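Signal transduction protein PmrD (Escherichia coli, PDB 4HN7) binds the phosphorylated response regulator BasR and so promotes induction of BasR-activated genes, giving polymyxin resistance in some natural isolates. Local coordinates at residues Met1-Lys6 and Leu19-Ala24; Val42-Ser47 and Tyr54-Glu59. All blocks are in the same frame, centred on the assembly; numbering follows the deposited sequence.

Interaction 1 of 2, residues Met1-Lys6 and Leu19-Ala24; sequences MEWLVK and LMLCDA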
loop_
_atom_site.group_PDB
_atom_site.type_symbol
_atom_site.label_atom_id
_atom_site.label_comp_id
_atom_site.label_asym_id
_atom_site.label_seq_id
_atom_site.Cartn_x
_atom_site.Cartn_y
_atom_site.Cartn_z
ATOM N N MET A 1 13.306 -0.336 11.555
ATOM C CA MET A 1 12.936 0.814 12.420
ATOM C C MET A 1 11.650 1.481 12.011
ATOM O O MET A 1 11.355 1.703 10.843
ATOM C CB MET A 1 14.016 1.892 12.408
ATOM C CG MET A 1 15.212 1.582 13.252
ATOM S SD MET A 1 16.293 3.000 13.236
ATOM C CE MET A 1 17.644 2.341 14.238
ATOM N N GLU A 2 10.939 1.878 13.038
ATOM C CA GLU A 2 9.785 2.686 12.926
ATOM C C GLU A 2 10.234 4.103 13.123
ATOM O O GLU A 2 11.218 4.357 13.801
ATOM C CB GLU A 2 8.813 2.241 13.983
ATOM C CG GLU A 2 8.313 0.801 13.750
ATOM C CD GLU A 2 7.286 0.320 14.797
ATOM O OE1 GLU A 2 7.424 0.724 15.955
ATOM O OE2 GLU A 2 6.363 -0.480 14.502
ATOM N N TRP A 3 9.507 5.035 12.535
ATOM C CA TRP A 3 9.933 6.411 12.485
ATOM C C TRP A 3 8.754 7.166 12.872
ATOM O O TRP A 3 7.694 6.828 12.468
ATOM C CB TRP A 3 10.293 6.762 11.073
ATOM C CG TRP A 3 11.493 5.991 10.594
ATOM C CD1 TRP A 3 11.508 4.805 9.885
ATOM C CD2 TRP A 3 12.888 6.326 10.855
ATOM N NE1 TRP A 3 12.820 4.397 9.717
ATOM C CE2 TRP A 3 13.672 5.321 10.281
ATOM C CE3 TRP A 3 13.529 7.398 11.487
ATOM C CZ2 TRP A 3 15.052 5.357 10.344
ATOM C CZ3 TRP A 3 14.895 7.421 11.554
ATOM C CH2 TRP A 3 15.647 6.429 10.970
ATOM N N LEU A 4 8.939 8.221 13.619
ATOM C CA LEU A 4 7.858 9.126 13.917
ATOM C C LEU A 4 8.002 10.364 13.047
ATOM O O LEU A 4 9.062 10.960 12.971
ATOM C CB LEU A 4 7.953 9.499 15.377
ATOM C CG LEU A 4 6.732 9.197 16.247
ATOM C CD1 LEU A 4 5.614 8.480 15.514
ATOM C CD2 LEU A 4 7.151 8.368 17.453
ATOM N N VAL A 5 6.960 10.745 12.356
ATOM C CA VAL A 5 7.041 11.943 11.554
ATOM C C VAL A 5 7.008 13.162 12.438
ATOM O O VAL A 5 5.977 13.439 12.989
ATOM C CB VAL A 5 5.859 12.042 10.631
ATOM C CG1 VAL A 5 5.963 13.298 9.772
ATOM C CG2 VAL A 5 5.752 10.766 9.811
ATOM N N LYS A 6 8.115 13.890 12.556
ATOM C CA LYS A 6 8.199 15.094 13.388
ATOM C C LYS A 6 7.790 16.348 12.664
ATOM O O LYS A 6 7.361 17.262 13.312
ATOM C CB LYS A 6 9.600 15.311 13.931
ATOM C CG LYS A 6 9.993 14.404 15.106
ATOM C CD LYS A 6 9.176 14.704 16.354
ATOM C CE LYS A 6 10.065 15.117 17.528
ATOM N NZ LYS A 6 9.380 16.101 18.435
ATOM N N LEU A 19 9.793 14.903 4.729
ATOM C CA LEU A 19 9.435 14.583 6.094
ATOM C C LEU A 19 10.655 14.617 6.961
ATOM O O LEU A 19 11.686 14.174 6.576
ATOM C CB LEU A 19 8.828 13.183 6.174
ATOM C CG LEU A 19 7.559 12.864 5.415
ATOM C CD1 LEU A 19 7.306 11.401 5.657
ATOM C CD2 LEU A 19 6.325 13.678 5.793
ATOM N N MET A 20 10.528 15.161 8.138
ATOM C CA MET A 20 11.528 15.003 9.110
ATOM C C MET A 20 10.984 13.871 9.984
ATOM O O MET A 20 9.828 13.832 10.305
ATOM C CB MET A 20 11.730 16.310 9.866
ATOM C CG MET A 20 13.086 16.454 10.543
ATOM S SD MET A 20 13.203 15.832 12.238
ATOM C CE MET A 20 12.997 17.358 13.148
ATOM N N LEU A 21 11.827 12.911 10.289
ATOM C CA LEU A 21 11.442 11.677 10.946
ATOM C C LEU A 21 12.410 11.482 12.078
ATOM O O LEU A 21 13.521 11.866 11.969
ATOM C CB LEU A 21 11.625 10.528 9.985
ATOM C CG LEU A 21 10.848 10.507 8.701
ATOM C CD1 LEU A 21 11.497 9.426 7.874
ATOM C CD2 LEU A 21 9.361 10.227 8.929
ATOM N N CYS A 22 12.023 10.944 13.198
ATOM C CA CYS A 22 13.045 10.508 14.093
ATOM C C CYS A 22 12.691 9.127 14.641
ATOM O O CYS A 22 11.526 8.806 14.751
ATOM C CB CYS A 22 13.283 11.528 15.161
ATOM S SG CYS A 22 12.164 11.335 16.526
ATOM N N ASP A 23 13.717 8.315 14.907
ATOM C CA ASP A 23 13.605 6.991 15.512
ATOM C C ASP A 23 13.065 7.076 16.991
ATOM O O ASP A 23 13.122 8.129 17.607
ATOM C CB ASP A 23 14.937 6.180 15.266
ATOM C CG ASP A 23 15.935 6.203 16.420
ATOM O OD1 ASP A 23 16.567 5.144 16.675
ATOM O OD2 ASP A 23 16.138 7.247 17.084
ATOM N N ALA A 24 12.458 5.996 17.514
ATOM C CA ALA A 24 12.026 5.889 18.938
ATOM C C ALA A 24 13.227 5.779 19.820
ATOM O O ALA A 24 13.900 4.758 19.883
ATOM C CB ALA A 24 11.200 4.656 19.138
#

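Interaction 2 of 2, residues Val42-Ser47 and Tyr54-Glu59; sequences VGDLLS and YCINRE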
loop_
_atom_site.group_PDB
_atom_site.type_symbol
_atom_site.label_atom_id
_atom_site.label_comp_id
_atom_site.label_asym_id
_atom_site.label_seq_id
_atom_site.Cartn_x
_atom_site.Cartn_y
_atom_site.Cartn_z
ATOM N N VAL A 42 2.045 14.903 10.855
ATOM C CA VAL A 42 2.933 14.812 11.978
ATOM C C VAL A 42 2.239 14.037 13.083
ATOM O O VAL A 42 1.006 14.073 13.221
ATOM C CB VAL A 42 3.567 16.177 12.392
ATOM C CG1 VAL A 42 2.999 17.292 11.589
ATOM C CG2 VAL A 42 3.434 16.469 13.851
ATOM N N GLY A 43 3.088 13.287 13.807
ATOM C CA GLY A 43 2.709 12.367 14.860
ATOM C C GLY A 43 2.314 11.014 14.330
ATOM O O GLY A 43 1.921 10.169 15.121
ATOM N N ASP A 44 2.382 10.810 13.009
ATOM C CA ASP A 44 2.299 9.485 12.414
ATOM C C ASP A 44 3.553 8.608 12.609
ATOM O O ASP A 44 4.695 9.054 12.780
ATOM C CB ASP A 44 1.918 9.562 10.958
ATOM C CG ASP A 44 0.466 10.007 10.762
ATOM O OD1 ASP A 44 -0.016 10.142 9.608
ATOM O OD2 ASP A 44 -0.214 10.235 11.778
ATOM N N LEU A 45 3.275 7.316 12.678
ATOM C CA LEU A 45 4.276 6.301 12.765
ATOM C C LEU A 45 4.403 5.690 11.360
ATOM O O LEU A 45 3.407 5.318 10.745
ATOM C CB LEU A 45 3.803 5.207 13.714
ATOM C CG LEU A 45 4.637 3.952 13.921
ATOM C CD1 LEU A 45 5.774 4.277 14.810
ATOM C CD2 LEU A 45 3.816 2.865 14.559
ATOM N N LEU A 46 5.638 5.533 10.896
ATOM C CA LEU A 46 5.927 4.736 9.693
ATOM C C LEU A 46 6.671 3.470 10.036
ATOM O O LEU A 46 7.722 3.545 10.624
ATOM C CB LEU A 46 6.794 5.529 8.737
ATOM C CG LEU A 46 6.142 6.811 8.280
ATOM C CD1 LEU A 46 7.237 7.614 7.658
ATOM C CD2 LEU A 46 5.029 6.551 7.296
ATOM N N SER A 47 6.154 2.318 9.646
ATOM C CA SER A 47 6.741 1.062 10.050
ATOM C C SER A 47 7.155 0.357 8.804
ATOM O O SER A 47 6.397 0.324 7.855
ATOM C CB SER A 47 5.694 0.259 10.781
ATOM O OG SER A 47 4.559 1.114 11.038
ATOM N N TYR A 54 6.946 1.330 3.495
ATOM C CA TYR A 54 6.578 1.596 4.893
ATOM C C TYR A 54 5.076 1.674 4.916
ATOM O O TYR A 54 4.456 1.837 3.896
ATOM C CB TYR A 54 7.201 2.918 5.383
ATOM C CG TYR A 54 8.661 2.763 5.734
ATOM C CD1 TYR A 54 9.623 2.900 4.806
ATOM C CD2 TYR A 54 9.066 2.476 6.997
ATOM C CE1 TYR A 54 10.973 2.741 5.107
ATOM C CE2 TYR A 54 10.407 2.320 7.313
ATOM C CZ TYR A 54 11.352 2.447 6.333
ATOM O OH TYR A 54 12.701 2.298 6.568
ATOM N N CYS A 55 4.468 1.484 6.065
ATOM C CA CYS A 55 3.071 1.764 6.176
ATOM C C CYS A 55 2.882 2.838 7.238
ATOM O O CYS A 55 3.763 3.096 8.036
ATOM C CB CYS A 55 2.276 0.489 6.435
ATOM S SG CYS A 55 2.765 -0.545 7.821
ATOM N N ILE A 56 1.721 3.465 7.226
ATOM C CA ILE A 56 1.401 4.588 8.087
ATOM C C ILE A 56 0.559 4.055 9.228
ATOM O O ILE A 56 -0.497 3.461 9.007
ATOM C CB ILE A 56 0.651 5.691 7.281
ATOM C CG1 ILE A 56 1.475 6.120 6.049
ATOM C CG2 ILE A 56 0.367 6.924 8.146
ATOM C CD1 ILE A 56 0.619 6.618 4.901
ATOM N N ASN A 57 1.029 4.237 10.449
ATOM C CA ASN A 57 0.237 3.864 11.665
ATOM C C ASN A 57 -0.195 2.397 11.603
ATOM O O ASN A 57 -1.325 2.002 11.917
ATOM C CB ASN A 57 -0.977 4.752 11.805
ATOM C CG ASN A 57 -0.630 6.169 12.063
ATOM O OD1 ASN A 57 0.397 6.488 12.660
ATOM N ND2 ASN A 57 -1.477 7.043 11.595
ATOM N N ARG A 58 0.747 1.599 11.154
ATOM C CA ARG A 58 0.643 0.193 11.109
ATOM C C ARG A 58 -0.496 -0.277 10.261
ATOM O O ARG A 58 -0.896 -1.415 10.379
ATOM C CB ARG A 58 0.617 -0.339 12.522
ATOM C CG ARG A 58 1.996 -0.805 12.943
ATOM C CD ARG A 58 2.325 -0.655 14.409
ATOM N NE ARG A 58 2.617 -1.978 14.981
ATOM C CZ ARG A 58 3.689 -2.721 14.725
ATOM N NH1 ARG A 58 4.644 -2.286 13.903
ATOM N NH2 ARG A 58 3.800 -3.914 15.318
ATOM N N GLU A 59 -0.973 0.572 9.353
ATOM C CA GLU A 59 -1.957 0.170 8.362
ATOM C C GLU A 59 -1.295 -0.270 7.085
ATOM O O GLU A 59 -0.975 0.556 6.281
ATOM C CB GLU A 59 -2.837 1.340 8.024
ATOM C CG GLU A 59 -3.709 1.735 9.169
ATOM C CD GLU A 59 -4.709 2.748 8.744
ATOM O OE1 GLU A 59 -4.533 3.935 9.132
ATOM O OE2 GLU A 59 -5.624 2.340 7.984
#

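Interaction 1 of 2, residues Met1-Lys6 and Leu19-Ala24
Two backbone hydrogen bonds clasp L4 and C22 as a hydrogen-bonded antiparallel pair: L4 N gives an almost straight bond of 2.9 Å to C22 O, and C22 N returns one of 3.0 Å to L4 O. Farther along, K6 N reaches M20 O at 2.8 Å, more bent at 141° and with the donor lifted above the carbonyl plane. Between these rungs V5 and L21 form a non-hydrogen-bonded pair whose side chains share the face that also carries W3. The V5 CG2 branch lies 3.8 Å from L21 CD2, while CG1, anti to the backbone N, turns toward L19 CD2; branched aliphatic residues suit this buried side. W3 sets the six-membered part of its indole obliquely against the D23 backbone, CE3 3.5 Å from D23 N, and CZ3 touches D23 CB. Beyond it the extended M1 chain puts SD beside D23 CB and CE near D23 OD1. On the other face K6 CG lies 4.0 Å from C22 SG and K6 CB beside M20 SD, while the charged end leads away. This hairpin lies in a closed antiparallel barrel: L19 packs on V34 and L21 on A32 of strand 29-35, and strand 45-50 flanks strand 3-9.

Interaction 2 of 2, residues Val42-Ser47 and Tyr54-Glu59
Strands 45-47 and 54-56 run antiparallel with axes 4.5 Å apart, S47 and C55 exchanging N-H...O bonds as a hydrogen-bonded pair and L46 facing I56 as the next, non-hydrogen-bonded one. Past I56 the backbone enters a type I' turn, I56 to E59, closed by a bond from E59 N to I56 O; its central residues N57 and R58 both take positive phi, and asparagine tolerates such a backbone well. N57 holds L45 twice. N57 N points straight at L45 O, 2.6 Å away and in the carbonyl plane, and the side chain folds back, with CG anti to the carbonyl carbon (chi1 -65°), so that N57 OD1 receives L45 N at 3.0 Å. The amide's other end, N57 ND2, makes a weak bond of 3.4 Å to D44 OD2, with carboxylate and amide planes nearly perpendicular. D44 OD1 takes its stronger partner from K41 N, and I56 CG2 lies against it.

L46 and I56 point the same way, L46 CD2 resting 3.8 Å from I56 CG1, as befits leucine and isoleucine on the buried face. The Y54 ring meets the S47 backbone obliquely, CD2 3.4 Å from S47 C, and also touches L46 CB. On the other face S47 is small enough for R58 to pass it, R58 CG being 3.7 Å from S47 OG, while R58 CD runs beside L45 CD2. The guanidinium finds its partner outside these segments, in E2.

N57 thus acts as a side-chain extension of the sheet, supplying the acceptor for L45 N where the partner strand turns off. Its amide is held at both ends, OD1 by L45 N and ND2, weakly, by D44 OD2, which probably limits its rotation and helps select the orientation in which ND2 faces the carboxylate.

From the N terminus, strand 3-9 runs out and strand 16-23 returns beside it, so interaction 1 closes the first hairpin. After strand 29-35 and a loop, strand 45-50 and strand 53-56 form a second hairpin, closed by interaction 2. The two follow in series along the chain, neither enclosing nor crossing the other. In space their centres are about 9 Å apart, because strands 3-9 and 45-50 are neighbours that shut the barrel. V5 N probably hydrogen bonds to D44 O across this seam, L21 CD2 packs on L46 CD1 inside, and E2 OE2 forms a salt bridge with R58 NH1 at 2.6 Å, joining the chain's beginning to the turn that follows strand 53-56.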